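Local structure of putative oxidoreductase with NAD(P)-binding Rossmann-fold domain (Clostridium difficile, 3UUW) at the interface of chains A and B. The protein is a dehydrogenase of the Gfo/Idh/MocA family, with a Rossmann-fold domain that probably binds NAD(P). Numbering follows the deposited sequence. Chains: chain A/B, Putative oxidoreductase with NAD(P)-binding Rossmann-fold domain.

The interface of chains A and B. Residues chain A 143-144, 204, 230; chain B 150, 191, 200, 202, 217.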
ATOM      1  N   VAL A 143     -24.519  -1.815  -3.854  1.00 17.20           N
ATOM      2  CA  VAL A 143     -25.208  -0.939  -2.938  1.00 17.29           C
ATOM      3  C   VAL A 143     -24.784   0.548  -3.062  1.00 17.11           C
ATOM      4  O   VAL A 143     -25.532   1.436  -2.637  1.00 18.14           O
ATOM      5  CB  VAL A 143     -25.073  -1.423  -1.466  1.00 18.27           C
ATOM      6  CG1 VAL A 143     -25.720  -2.843  -1.278  1.00 21.03           C
ATOM      7  CG2 VAL A 143     -23.583  -1.388  -1.024  1.00 18.32           C
ATOM      8  N   SER A 144     -23.620   0.833  -3.651  1.00 15.67           N
ATOM      9  CA  SER A 144     -23.143   2.217  -3.789  1.00 16.28           C
ATOM     10  C   SER A 144     -21.936   2.252  -4.697  1.00 15.17           C
ATOM     11  O   SER A 144     -21.158   1.293  -4.739  1.00 15.14           O
ATOM     12  CB  SER A 144     -22.747   2.755  -2.413  1.00 17.79           C
ATOM     13  OG  SER A 144     -22.479   4.133  -2.411  1.00 21.09           O
ATOM     14  N   LYS A 204     -24.818  13.534  -6.047  1.00 18.27           N
ATOM     15  CA  LYS A 204     -25.317  12.226  -5.728  1.00 18.73           C
ATOM     16  C   LYS A 204     -26.347  11.908  -6.808  1.00 19.93           C
ATOM     17  O   LYS A 204     -27.346  12.665  -6.991  1.00 19.46           O
ATOM     18  CB  LYS A 204     -25.933  12.184  -4.343  1.00 20.81           C
ATOM     19  CG  LYS A 204     -26.438  10.801  -3.967  1.00 24.07           C
ATOM     20  CD  LYS A 204     -27.052  10.796  -2.570  1.00 28.67           C
ATOM     21  CE  LYS A 204     -26.003  10.741  -1.488  1.00 34.62           C
ATOM     22  NZ  LYS A 204     -25.373   9.374  -1.459  1.00 34.98           N
ATOM     23  N   LEU A 230     -19.174  -0.662  -4.090  0.60 13.74           N
ATOM     24  CA  LEU A 230     -19.546  -1.433  -2.892  0.60 15.31           C
ATOM     25  C   LEU A 230     -20.679  -2.394  -3.273  0.60 15.15           C
ATOM     26  O   LEU A 230     -21.762  -1.962  -3.686  0.60 14.53           O
ATOM     27  CB  LEU A 230     -20.001  -0.521  -1.746  0.60 14.89           C
ATOM     28  CG  LEU A 230     -18.978   0.355  -1.008  0.60 18.13           C
ATOM     29  CD1 LEU A 230     -18.508   1.513  -1.864  0.60 18.18           C
ATOM     30  CD2 LEU A 230     -19.599   0.888   0.282  0.60 19.29           C
TER
ATOM     31  N   HIS B 150     -17.571   0.037   7.486  1.00 14.75           N
ATOM     32  CA  HIS B 150     -18.107  -1.166   6.857  1.00 14.48           C
ATOM     33  C   HIS B 150     -17.732  -2.394   7.621  1.00 15.81           C
ATOM     34  O   HIS B 150     -16.727  -2.418   8.311  1.00 16.07           O
ATOM     35  CB  HIS B 150     -17.568  -1.287   5.434  1.00 15.68           C
ATOM     36  CG  HIS B 150     -17.866  -0.097   4.570  1.00 14.43           C
ATOM     37  ND1 HIS B 150     -19.099   0.522   4.552  1.00 16.40           N
ATOM     38  CD2 HIS B 150     -17.088   0.592   3.692  1.00 15.31           C
ATOM     39  CE1 HIS B 150     -19.073   1.527   3.687  1.00 20.52           C
ATOM     40  NE2 HIS B 150     -17.869   1.570   3.131  1.00 16.10           N
ATOM     41  N   PHE B 191     -31.053   0.673   2.918  1.00 19.84           N
ATOM     42  CA  PHE B 191     -31.422  -0.617   2.370  1.00 19.97           C
ATOM     43  C   PHE B 191     -31.526  -1.636   3.497  1.00 19.41           C
ATOM     44  O   PHE B 191     -30.588  -1.796   4.298  1.00 19.92           O
ATOM     45  CB  PHE B 191     -30.377  -1.063   1.349  1.00 19.52           C
ATOM     46  CG  PHE B 191     -30.172  -0.098   0.211  1.00 23.04           C
ATOM     47  CD1 PHE B 191     -31.195   0.754  -0.212  1.00 27.62           C
ATOM     48  CD2 PHE B 191     -28.961  -0.061  -0.469  1.00 23.53           C
ATOM     49  CE1 PHE B 191     -31.000   1.631  -1.260  1.00 30.12           C
ATOM     50  CE2 PHE B 191     -28.773   0.787  -1.531  1.00 23.65           C
ATOM     51  CZ  PHE B 191     -29.795   1.649  -1.923  1.00 27.71           C
ATOM     52  N   PHE B 200     -27.420  -1.507   4.387  1.00 15.67           N
ATOM     53  CA  PHE B 200     -26.632  -0.345   3.996  1.00 15.54           C
ATOM     54  C   PHE B 200     -27.350   0.952   4.320  1.00 14.70           C
ATOM     55  O   PHE B 200     -28.571   1.069   4.145  1.00 16.21           O
ATOM     56  CB  PHE B 200     -26.364  -0.396   2.484  1.00 15.55           C
ATOM     57  CG  PHE B 200     -25.569   0.775   1.973  1.00 14.13           C
ATOM     58  CD1 PHE B 200     -24.195   0.785   2.089  1.00 15.68           C
ATOM     59  CD2 PHE B 200     -26.185   1.826   1.319  1.00 13.88           C
ATOM     60  CE1 PHE B 200     -23.444   1.893   1.641  1.00 16.09           C
ATOM     61  CE2 PHE B 200     -25.421   2.922   0.865  1.00 16.98           C
ATOM     62  CZ  PHE B 200     -24.063   2.917   1.016  1.00 15.92           C
ATOM     63  N   SER B 202     -26.552   5.368   3.994  1.00 15.75           N
ATOM     64  CA  SER B 202     -25.683   6.491   3.643  1.00 15.26           C
ATOM     65  C   SER B 202     -26.456   7.785   3.650  1.00 16.94           C
ATOM     66  O   SER B 202     -27.647   7.798   3.410  1.00 18.30           O
ATOM     67  CB  SER B 202     -25.015   6.283   2.279  1.00 18.23           C
ATOM     68  OG  SER B 202     -25.923   6.442   1.202  1.00 23.08           O
ATOM     69  N   HIS B 217     -21.884  -0.119   5.278  1.00 13.75           N
ATOM     70  CA  HIS B 217     -22.320  -1.344   4.625  1.00 13.50           C
ATOM     71  C   HIS B 217     -22.016  -2.498   5.571  1.00 14.56           C
ATOM     72  O   HIS B 217     -20.855  -2.739   5.938  1.00 14.52           O
ATOM     73  CB  HIS B 217     -21.634  -1.530   3.251  1.00 13.77           C
ATOM     74  CG  HIS B 217     -22.188  -2.657   2.445  1.00 14.07           C
ATOM     75  ND1 HIS B 217     -21.456  -3.313   1.481  1.00 14.46           N
ATOM     76  CD2 HIS B 217     -23.388  -3.267   2.485  1.00 13.61           C
ATOM     77  CE1 HIS B 217     -22.204  -4.253   0.928  1.00 13.43           C
ATOM     78  NE2 HIS B 217     -23.381  -4.255   1.532  1.00 14.91           N
TER
HETATM   79  O   HOH W   1     -24.447   6.115  -1.391  1.00 25.03           O
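Strands 142-150, 198-206 and 224-231 of chain A pack against strands 142-150, 184-192, 198-206 and 211-217 of chain B, face to face between the C-terminal beta-sheets of two Gfo/Idh/MocA-family subunits. The interface is two-fold symmetric, so each contact recurs with the chains exchanged; sheet-to-sheet pairing is common in this family, and this pair within a deposited four-copy assembly is plausibly a biological contact. A:Val143 wedges between two aromatic rings. Its CG2 methyl, set between the backbone N and the carbonyl carbon by chi1 of -62° at CG1, sits over the centre of the B:His217 imidazole, 3.7 Å from the ring centroid, in a CH-pi contact. The same methyl reaches B:Phe200 CD1 at 3.8 Å, while CB of the valine lies over the rim of that phenyl face. Further along the ring, B:Phe200 CZ meets A:Ser144 CB at 3.7 Å, and A:Val143 O faces the rim of B:Phe191, 3.5 Å from CE2. On the other flank CD2 of A:Leu230 lies above the B:His150 ring plane, displaced toward NE2 (3.4 Å) and CE1, the two side chains crossing nearly at right angles. The backbone N of B:His217 donates to B:His150 ND1 at 2.9 Å, close to the ring plane, which should restrain rotation of that imidazole. Water 1 bridges the hydroxyls, 3.0 Å from both A:Ser144 OG and B:Ser202 OG. The A:Lys204 chain, bent at its last two torsions, leaves its NZ 4.0 Å from B:Ser202 OG, beyond hydrogen-bonding distance.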